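Local coordinates for alpha-fucosidase (Bifidobacterium bifidum, PDB 2EAB), which probably cleaves alpha-1,2-linked L-fucose from glycans, this chain being the catalytic part of a much longer bifidobacterial protein, probably membrane-bound, at residues K164-V169 / A318-H323; R180-S185 / M191-T196; A329-V334 / L382-S387; L52-G57 / G61-E66. All blocks are in the same frame, centred on the assembly; numbering follows the deposited sequence.

Contact 1: K164-V169 / A318-H323; sequences KGKADV and AVKKAH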
# COMPACT_ATOMS: atom_id res chain seq x y z
N LYS A 164 -18.94 4.36 9.47
CA LYS A 164 -20.03 4.32 8.50
C LYS A 164 -19.58 4.68 7.08
O LYS A 164 -20.35 4.57 6.13
CB LYS A 164 -21.18 5.22 8.95
CG LYS A 164 -21.98 4.63 10.11
CD LYS A 164 -23.15 5.51 10.53
CE LYS A 164 -24.08 4.78 11.50
NZ LYS A 164 -23.39 4.29 12.73
N GLY A 165 -18.32 5.10 6.94
CA GLY A 165 -17.77 5.45 5.63
C GLY A 165 -18.46 6.63 4.97
O GLY A 165 -18.82 6.56 3.80
N LYS A 166 -18.63 7.71 5.72
CA LYS A 166 -19.24 8.91 5.17
C LYS A 166 -18.69 10.17 5.83
O LYS A 166 -18.21 10.13 6.97
CB LYS A 166 -20.77 8.85 5.29
CG LYS A 166 -21.30 8.92 6.72
CD LYS A 166 -22.74 8.42 6.79
CE LYS A 166 -23.42 8.83 8.08
NZ LYS A 166 -23.87 10.25 8.04
N ALA A 167 -18.74 11.27 5.08
CA ALA A 167 -18.33 12.57 5.58
C ALA A 167 -19.57 13.43 5.81
O ALA A 167 -20.53 13.37 5.04
CB ALA A 167 -17.40 13.25 4.58
N ASP A 168 -19.54 14.22 6.88
CA ASP A 168 -20.68 15.04 7.27
C ASP A 168 -20.26 16.50 7.45
O ASP A 168 -19.12 16.78 7.83
CB ASP A 168 -21.30 14.52 8.57
CG ASP A 168 -21.54 13.02 8.55
OD1 ASP A 168 -22.43 12.56 7.81
OD2 ASP A 168 -20.86 12.29 9.30
N VAL A 169 -21.19 17.41 7.17
CA VAL A 169 -21.02 18.83 7.48
C VAL A 169 -22.33 19.36 8.04
O VAL A 169 -23.41 19.01 7.55
CB VAL A 169 -20.62 19.69 6.23
CG1 VAL A 169 -20.36 21.14 6.62
CG2 VAL A 169 -19.41 19.11 5.51
N ALA A 318 -32.24 3.25 0.64
CA ALA A 318 -31.72 1.94 0.25
C ALA A 318 -30.25 1.98 -0.16
O ALA A 318 -29.49 1.07 0.18
CB ALA A 318 -32.57 1.35 -0.87
N VAL A 319 -29.86 3.01 -0.91
CA VAL A 319 -28.47 3.17 -1.33
C VAL A 319 -27.56 3.39 -0.12
O VAL A 319 -26.49 2.78 -0.02
CB VAL A 319 -28.31 4.31 -2.38
CG1 VAL A 319 -26.84 4.64 -2.63
CG2 VAL A 319 -28.99 3.92 -3.68
N LYS A 320 -28.00 4.23 0.82
CA LYS A 320 -27.25 4.46 2.05
C LYS A 320 -27.11 3.20 2.89
O LYS A 320 -26.02 2.90 3.38
CB LYS A 320 -27.88 5.59 2.87
CG LYS A 320 -27.14 5.90 4.17
CD LYS A 320 -27.73 7.11 4.87
CE LYS A 320 -27.07 7.33 6.22
NZ LYS A 320 -27.56 8.58 6.86
N LYS A 321 -28.21 2.46 3.06
CA LYS A 321 -28.19 1.22 3.84
C LYS A 321 -27.20 0.21 3.26
O LYS A 321 -26.37 -0.33 3.99
CB LYS A 321 -29.59 0.59 3.93
CG LYS A 321 -29.62 -0.70 4.75
CD LYS A 321 -30.97 -1.39 4.67
CE LYS A 321 -31.01 -2.62 5.57
NZ LYS A 321 -30.14 -3.73 5.08
N ALA A 322 -27.30 -0.02 1.96
CA ALA A 322 -26.41 -0.96 1.27
C ALA A 322 -24.95 -0.52 1.39
O ALA A 322 -24.06 -1.36 1.57
CB ALA A 322 -26.81 -1.11 -0.18
N HIS A 323 -24.72 0.78 1.29
CA HIS A 323 -23.37 1.31 1.45
C HIS A 323 -22.80 1.04 2.84
O HIS A 323 -21.70 0.51 2.98
CB HIS A 323 -23.31 2.81 1.20
CG HIS A 323 -22.00 3.40 1.59
ND1 HIS A 323 -21.84 4.28 2.64
CD2 HIS A 323 -20.76 3.16 1.10
CE1 HIS A 323 -20.55 4.58 2.75
NE2 HIS A 323 -19.88 3.91 1.83
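Lys320 on the helix and Lys166 on the strand bring their amino groups together in a cluster of acids. The Lys320 chain is fully extended, with CG anti to the backbone N (chi1 -180°) and every later torsion also anti. Its CB and CG lie against the ring of Phe183. CD and CE carry on past the ring toward the strand. NZ ends 4.2 Å from NZ of Lys166. Both ammonium groups form salt bridges to Glu181 and to Asp11, which probably offsets their like charges. Lys166 NZ also grips Asp168 OD1 at 2.7 Å, on the syn side and 18° out of the carboxylate plane. The acids probably keep both lysines protonated.

His323, one turn further along the helix, points toward the loop before the strand. Gly165 O lies at the edge of its ring, near the ring plane; its approach to CE1 is too short to be trusted, and its angle to NE2 is too poor for a hydrogen bond. Lys164 O approaches the same ring obliquely, 3.4 Å from His323 CE1. This carbonyl oxygen is buried by the contact and has no polar partner in the model. Gly165 has a positive phi of 64°, and it and Lys166 both face Asn161. That is a G1 beta bulge, and it starts strand 166-173 where helix 316-331 packs on the N-terminal beta domain.

Contact 2: R180-S185 / M191-T196; sequences REYFAS and MVARLT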
# COMPACT_ATOMS: atom_id res chain seq x y z
N ARG A 180 -24.88 18.43 5.25
CA ARG A 180 -24.37 17.74 4.08
C ARG A 180 -23.82 16.40 4.50
O ARG A 180 -23.20 16.28 5.57
CB ARG A 180 -23.29 18.56 3.39
CG ARG A 180 -23.71 19.98 3.06
CD ARG A 180 -22.84 20.60 2.00
NE ARG A 180 -21.68 21.26 2.59
CZ ARG A 180 -21.59 22.57 2.79
NH1 ARG A 180 -22.58 23.39 2.45
NH2 ARG A 180 -20.50 23.07 3.33
N GLU A 181 -24.05 15.40 3.67
CA GLU A 181 -23.54 14.06 3.88
C GLU A 181 -23.02 13.53 2.56
O GLU A 181 -23.70 13.64 1.54
CB GLU A 181 -24.64 13.15 4.42
CG GLU A 181 -24.21 11.71 4.65
CD GLU A 181 -25.39 10.79 4.79
OE1 GLU A 181 -26.06 10.52 3.77
OE2 GLU A 181 -25.65 10.32 5.92
N TYR A 182 -21.82 12.96 2.58
CA TYR A 182 -21.19 12.43 1.38
C TYR A 182 -20.69 11.02 1.59
O TYR A 182 -20.06 10.72 2.60
CB TYR A 182 -19.99 13.28 0.98
CG TYR A 182 -20.22 14.77 0.87
CD1 TYR A 182 -20.72 15.33 -0.30
CD2 TYR A 182 -19.89 15.62 1.93
CE1 TYR A 182 -20.92 16.69 -0.42
CE2 TYR A 182 -20.08 16.99 1.82
CZ TYR A 182 -20.59 17.51 0.64
OH TYR A 182 -20.77 18.86 0.51
N PHE A 183 -20.96 10.14 0.62
CA PHE A 183 -20.35 8.81 0.62
C PHE A 183 -20.24 8.29 -0.80
O PHE A 183 -20.87 8.82 -1.72
CB PHE A 183 -21.09 7.83 1.55
CG PHE A 183 -22.53 7.59 1.18
CD1 PHE A 183 -22.88 6.59 0.27
CD2 PHE A 183 -23.55 8.32 1.79
CE1 PHE A 183 -24.22 6.35 -0.05
CE2 PHE A 183 -24.89 8.08 1.47
CZ PHE A 183 -25.22 7.10 0.56
N ALA A 184 -19.41 7.27 -0.99
CA ALA A 184 -19.27 6.61 -2.28
C ALA A 184 -19.51 5.13 -2.08
O ALA A 184 -18.74 4.45 -1.40
CB ALA A 184 -17.91 6.87 -2.88
N SER A 185 -20.61 4.66 -2.65
CA SER A 185 -21.03 3.28 -2.50
C SER A 185 -20.30 2.36 -3.46
O SER A 185 -20.24 2.64 -4.66
CB SER A 185 -22.53 3.18 -2.75
OG SER A 185 -22.92 1.82 -2.85
N MET A 191 -21.47 7.94 -6.09
CA MET A 191 -21.24 8.91 -5.03
C MET A 191 -22.56 9.61 -4.73
O MET A 191 -23.31 9.96 -5.63
CB MET A 191 -20.17 9.91 -5.46
CG MET A 191 -19.87 11.00 -4.45
SD MET A 191 -18.54 12.09 -4.98
CE MET A 191 -17.12 10.99 -4.93
N VAL A 192 -22.83 9.80 -3.44
CA VAL A 192 -24.07 10.41 -2.98
C VAL A 192 -23.74 11.64 -2.16
O VAL A 192 -22.87 11.60 -1.30
CB VAL A 192 -24.91 9.40 -2.15
CG1 VAL A 192 -26.12 10.07 -1.52
CG2 VAL A 192 -25.35 8.22 -3.01
N ALA A 193 -24.43 12.74 -2.46
CA ALA A 193 -24.42 13.92 -1.61
C ALA A 193 -25.86 14.21 -1.18
O ALA A 193 -26.72 14.49 -2.02
CB ALA A 193 -23.83 15.11 -2.33
N ARG A 194 -26.10 14.10 0.12
CA ARG A 194 -27.41 14.37 0.71
C ARG A 194 -27.36 15.73 1.37
O ARG A 194 -26.57 15.95 2.29
CB ARG A 194 -27.76 13.27 1.72
CG ARG A 194 -29.07 13.48 2.47
CD ARG A 194 -30.27 13.28 1.57
NE ARG A 194 -31.53 13.53 2.28
CZ ARG A 194 -32.71 13.65 1.69
NH1 ARG A 194 -32.82 13.54 0.37
NH2 ARG A 194 -33.79 13.89 2.42
N LEU A 195 -28.19 16.66 0.88
CA LEU A 195 -28.15 18.05 1.33
C LEU A 195 -29.50 18.47 1.87
O LEU A 195 -30.52 18.21 1.24
CB LEU A 195 -27.74 18.96 0.16
CG LEU A 195 -26.54 18.52 -0.68
CD1 LEU A 195 -26.42 19.36 -1.94
CD2 LEU A 195 -25.25 18.58 0.12
N THR A 196 -29.50 19.09 3.05
CA THR A 196 -30.74 19.56 3.67
C THR A 196 -30.65 20.97 4.24
O THR A 196 -29.57 21.46 4.56
CB THR A 196 -31.22 18.62 4.83
OG1 THR A 196 -30.44 18.88 6.01
CG2 THR A 196 -31.13 17.14 4.44
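The Phe183 ring carries Val192 on one face and the stacked ring of His323, from helix 316-331, on the other. Val192 CB sits 3.8 Å from the Phe183 ring centroid and 20° off the normal, a CH-pi contact. Both Val192 methyls also reach the ring, spread toward its CE1 and CE2 sides. Phe183 CG takes the crowded position between the backbone N and the carbonyl carbon (chi1 61°), which lays the ring over its cross-strand neighbour. Glu181 OE1 lies in plane at the ring edge. The Tyr182 ring meets Ala193 obliquely, with Tyr182 CD1 3.7 Å from Ala193 CB.

Leu195 CD2 packs along the aliphatic part of Arg180, 3.6 Å from Arg180 CG. Glu181 and Arg194 pair by position, but their charged ends part. Glu181 OE1 turns to Tyr316 and Arg194 to Asp251.

Four backbone bonds join the strands. Phe183 and Val192 exchange two, of which Val192 N to Phe183 O is the straighter, at 2.8 Å and 172°. Glu181 and Arg194 exchange the others, with Arg194 N to Glu181 O also 2.8 Å. Between them, Tyr182 and Ala193 form a non-hydrogen-bonded pair. This alternation is that of antiparallel strands; joined by a short turn, they form a beta hairpin of the large sheet in the N-terminal beta-sandwich domain.

Contact 3: A329-V334 / L382-S387; sequences AIYDRV and LTIGSS. With CA (calcium ion), chain C.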
# COMPACT_ATOMS: atom_id res chain seq x y z
N ALA A 329 -19.07 -3.91 7.13
CA ALA A 329 -18.73 -5.33 7.11
C ALA A 329 -17.22 -5.54 7.13
O ALA A 329 -16.73 -6.46 7.79
CB ALA A 329 -19.35 -6.02 5.91
N ILE A 330 -16.49 -4.69 6.40
CA ILE A 330 -15.03 -4.75 6.41
C ILE A 330 -14.45 -3.97 7.58
O ILE A 330 -13.58 -4.47 8.30
CB ILE A 330 -14.42 -4.21 5.09
CG1 ILE A 330 -14.99 -4.97 3.88
CG2 ILE A 330 -12.90 -4.31 5.13
CD1 ILE A 330 -14.82 -4.23 2.56
N TYR A 331 -14.92 -2.75 7.78
CA TYR A 331 -14.34 -1.87 8.79
C TYR A 331 -14.44 -2.45 10.20
O TYR A 331 -13.50 -2.36 10.98
CB TYR A 331 -14.96 -0.47 8.74
CG TYR A 331 -14.31 0.49 9.70
CD1 TYR A 331 -13.16 1.20 9.34
CD2 TYR A 331 -14.83 0.67 10.98
CE1 TYR A 331 -12.55 2.07 10.23
CE2 TYR A 331 -14.23 1.54 11.88
CZ TYR A 331 -13.09 2.24 11.50
OH TYR A 331 -12.48 3.11 12.37
N ASP A 332 -15.59 -3.05 10.52
CA ASP A 332 -15.82 -3.51 11.89
C ASP A 332 -15.18 -4.87 12.22
O ASP A 332 -15.34 -5.36 13.34
CB ASP A 332 -17.32 -3.49 12.23
CG ASP A 332 -17.84 -2.07 12.44
OD1 ASP A 332 -17.06 -1.19 12.85
OD2 ASP A 332 -19.06 -1.86 12.23
N ARG A 333 -14.42 -5.44 11.29
CA ARG A 333 -13.74 -6.72 11.54
C ARG A 333 -12.68 -6.62 12.63
O ARG A 333 -12.42 -7.60 13.33
CB ARG A 333 -13.08 -7.24 10.26
CG ARG A 333 -14.05 -7.69 9.20
CD ARG A 333 -13.31 -8.00 7.93
NE ARG A 333 -14.19 -8.42 6.85
CZ ARG A 333 -13.78 -8.71 5.62
NH1 ARG A 333 -12.49 -8.65 5.31
NH2 ARG A 333 -14.66 -9.08 4.70
N VAL A 334 -12.08 -5.44 12.76
CA VAL A 334 -11.02 -5.21 13.73
C VAL A 334 -11.49 -4.19 14.76
O VAL A 334 -12.04 -3.15 14.41
CB VAL A 334 -9.71 -4.72 13.05
CG1 VAL A 334 -8.67 -4.31 14.08
CG2 VAL A 334 -9.15 -5.80 12.14
N LEU A 382 -8.70 3.84 4.81
CA LEU A 382 -8.16 4.32 3.54
C LEU A 382 -7.97 3.19 2.54
O LEU A 382 -8.03 3.43 1.33
CB LEU A 382 -6.85 5.09 3.75
CG LEU A 382 -6.98 6.45 4.45
CD1 LEU A 382 -5.61 6.96 4.83
CD2 LEU A 382 -7.74 7.47 3.59
N THR A 383 -7.77 1.97 3.04
CA THR A 383 -7.73 0.80 2.17
C THR A 383 -9.11 0.57 1.55
O THR A 383 -9.24 0.38 0.34
CB THR A 383 -7.29 -0.48 2.93
OG1 THR A 383 -6.04 -0.25 3.59
CG2 THR A 383 -7.12 -1.64 1.96
N ILE A 384 -10.15 0.58 2.39
CA ILE A 384 -11.52 0.42 1.91
C ILE A 384 -11.87 1.49 0.87
O ILE A 384 -12.50 1.19 -0.14
CB ILE A 384 -12.54 0.44 3.08
CG1 ILE A 384 -12.19 -0.64 4.12
CG2 ILE A 384 -13.97 0.27 2.56
CD1 ILE A 384 -12.94 -0.50 5.43
N GLY A 385 -11.46 2.73 1.12
CA GLY A 385 -11.75 3.83 0.20
C GLY A 385 -11.03 3.79 -1.13
O GLY A 385 -11.54 4.31 -2.13
N SER A 386 -9.84 3.19 -1.16
CA SER A 386 -8.97 3.25 -2.35
C SER A 386 -8.72 1.93 -3.09
O SER A 386 -8.25 1.94 -4.23
CB SER A 386 -7.61 3.87 -2.00
OG SER A 386 -6.86 3.02 -1.16
N SER A 387 -9.04 0.81 -2.45
CA SER A 387 -8.67 -0.50 -2.97
C SER A 387 -9.75 -1.52 -2.66
O SER A 387 -9.73 -2.16 -1.60
CB SER A 387 -7.32 -0.92 -2.38
OG SER A 387 -6.86 -2.15 -2.92
CA CA C . -8.06 2.05 -6.89
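The helix ending at Tyr331 meets the last turn of helix 365-386 at Ile330 and Ile384, whose CA atoms are 7.7 Å apart. Ile384 does most of the touching. Its CG1 lies beside the backbone N (chi1 -56°) and the chain then extends (chi2 167°), which carries CD1 across to the other helix. There CD1 sits 3.8 Å from Ile330 CG2. The same methyl is 3.9 Å from Tyr331 CB and lies at the edge of the Tyr331 ring, near its plane. The two isoleucines slide past each other in opposite directions. Ile330 CG1 lies over the rim of one face of the Arg333 guanidinium.

Most polar groups find partners elsewhere. Tyr331 OH bonds to Asp18, and Arg380 donates to the carbonyls of Ile330 and Tyr331 at the end of their helix. In the other helix Ser386 OG donates to Leu382 O at 2.8 Å. Thr383 O accepts from two amides, those of Ser386 and Ser387, the latter N to Thr383 O at 2.8 Å. Ser386 O binds the calcium ion at 2.7 Å, together with Glu77 and Leu393.

The chemistry is thus split within one short helix end. Apolar side-chain packing sets Ile384 on helix 316-331, while the terminal carbonyl serves as a metal ligand, its oxygen probably polarised by the ion.

Contact 4: L52-G57 / G61-E66; sequences LPFGNG and GTVWGE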
# COMPACT_ATOMS: atom_id res chain seq x y z
N LEU A 52 -11.17 15.87 3.84
CA LEU A 52 -11.50 14.55 4.37
C LEU A 52 -11.91 13.60 3.25
O LEU A 52 -12.86 13.88 2.52
CB LEU A 52 -12.57 14.65 5.46
CG LEU A 52 -12.11 15.37 6.74
CD1 LEU A 52 -13.28 15.66 7.67
CD2 LEU A 52 -11.03 14.56 7.45
N PRO A 53 -11.17 12.49 3.09
CA PRO A 53 -11.36 11.58 1.98
C PRO A 53 -12.41 10.50 2.18
O PRO A 53 -12.61 10.00 3.29
CB PRO A 53 -9.98 10.92 1.85
CG PRO A 53 -9.50 10.84 3.26
CD PRO A 53 -10.04 12.07 3.95
N PHE A 54 -13.06 10.14 1.09
CA PHE A 54 -13.93 8.97 1.04
C PHE A 54 -13.90 8.43 -0.38
O PHE A 54 -13.57 9.14 -1.32
CB PHE A 54 -15.36 9.33 1.49
CG PHE A 54 -16.08 10.24 0.53
CD1 PHE A 54 -16.94 9.70 -0.42
CD2 PHE A 54 -15.89 11.62 0.56
CE1 PHE A 54 -17.60 10.52 -1.32
CE2 PHE A 54 -16.55 12.44 -0.34
CZ PHE A 54 -17.41 11.89 -1.28
N GLY A 55 -14.26 7.16 -0.53
CA GLY A 55 -14.25 6.55 -1.85
C GLY A 55 -14.87 5.18 -1.86
O GLY A 55 -15.18 4.62 -0.79
N ASN A 56 -15.05 4.63 -3.06
CA ASN A 56 -15.56 3.28 -3.23
C ASN A 56 -14.55 2.36 -3.92
O ASN A 56 -14.91 1.33 -4.49
CB ASN A 56 -16.90 3.27 -3.97
CG ASN A 56 -16.77 3.68 -5.43
OD1 ASN A 56 -15.69 3.99 -5.92
ND2 ASN A 56 -17.89 3.67 -6.15
N GLY A 57 -13.27 2.75 -3.87
CA GLY A 57 -12.20 2.04 -4.56
C GLY A 57 -11.98 2.50 -5.99
O GLY A 57 -10.97 2.15 -6.61
N GLY A 61 -13.84 11.28 -3.22
CA GLY A 61 -13.99 12.69 -2.92
C GLY A 61 -13.13 13.09 -1.74
O GLY A 61 -12.77 12.26 -0.90
N THR A 62 -12.78 14.37 -1.69
CA THR A 62 -12.14 14.97 -0.53
C THR A 62 -12.92 16.24 -0.19
O THR A 62 -12.98 17.19 -0.99
CB THR A 62 -10.63 15.26 -0.74
OG1 THR A 62 -10.35 15.44 -2.13
CG2 THR A 62 -9.79 14.10 -0.20
N VAL A 63 -13.55 16.22 0.98
CA VAL A 63 -14.54 17.22 1.38
C VAL A 63 -13.89 18.39 2.10
O VAL A 63 -13.13 18.20 3.06
CB VAL A 63 -15.61 16.59 2.31
CG1 VAL A 63 -16.66 17.61 2.72
CG2 VAL A 63 -16.26 15.40 1.62
N TRP A 64 -14.21 19.60 1.65
CA TRP A 64 -13.69 20.81 2.28
C TRP A 64 -14.60 21.31 3.41
O TRP A 64 -14.12 21.78 4.44
CB TRP A 64 -13.48 21.91 1.23
CG TRP A 64 -12.42 21.61 0.20
CD1 TRP A 64 -12.45 20.64 -0.76
CD2 TRP A 64 -11.18 22.31 0.02
NE1 TRP A 64 -11.31 20.68 -1.52
CE2 TRP A 64 -10.51 21.70 -1.07
CE3 TRP A 64 -10.57 23.39 0.67
CZ2 TRP A 64 -9.26 22.14 -1.52
CZ3 TRP A 64 -9.33 23.82 0.22
CH2 TRP A 64 -8.69 23.19 -0.87
N GLY A 65 -15.91 21.19 3.23
CA GLY A 65 -16.88 21.64 4.23
C GLY A 65 -17.00 23.15 4.33
O GLY A 65 -17.25 23.69 5.41
N GLU A 66 -16.81 23.84 3.21
CA GLU A 66 -16.95 25.30 3.19
C GLU A 66 -18.40 25.71 3.37
O GLU A 66 -19.31 25.00 2.95
CB GLU A 66 -16.36 25.89 1.91
CG GLU A 66 -14.89 25.53 1.67
CD GLU A 66 -13.98 25.96 2.81
OE1 GLU A 66 -14.17 27.08 3.33
OE2 GLU A 66 -13.09 25.17 3.19
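Leu52 and Val63 exchange two backbone bonds, and Phe54 and Gly61 exchange two more. Val63 N gives to Leu52 O at 2.9 Å, with the donor tilted 35° from the carbonyl plane. Leu52 N returns a longer bond of 3.1 Å to Val63 O. Phe54 N to Gly61 O and Gly61 N to Phe54 O are both 2.9 Å, each with an angle of 159° at the hydrogen. Phe54 O takes a second donor, Trp401 NE1. Pro53 has no amide hydrogen to give, and it falls at a non-hydrogen-bonded pair with Thr62. Its CA lies 3.3 Å from Gly61 O in a CA-H...O contact, and its carbonyl accepts from Tyr381.

This is an antiparallel beta hairpin at the edge of the smaller sheet of the N-terminal beta domain. The Phe54 ring folds over Gly61, with Gly61 N above the ring centre and Gly61 CA 4.1 Å from the Phe54 centroid. Val63 CG2 meets the ring edge, 3.6 Å from Phe54 CE2. On the opposite face of the hairpin Thr62 CG2 packs on Pro53 CB at 3.8 Å, while Thr62 OG1 bonds to Trp47 NE1. Beyond the strand, Gly57 belongs to the calcium site.

In the fold
All four contacts are buried, and none is a surface patch. Contacts 2 and 4 are hairpins with backbone bonds, one in each of the two sheets of the N-terminal domain. The Phe54 ring packs on the backbone of Phe183, and Asn56 probably bonds to Ser185. Contacts 1 and 3 join separate elements mainly through side chains, without backbone bonds between their segments, and both use helix 316-331. Contact 1 is largely charged, and its lysines Lys166 and Lys320 both salt-bridge Glu181 of contact 2. Contact 3, nearest the chain centre, is apolar where its helices touch. It reaches contact 4 through a probable bond from Gly57 N to Gly385 O, joining the N-terminal and catalytic domains.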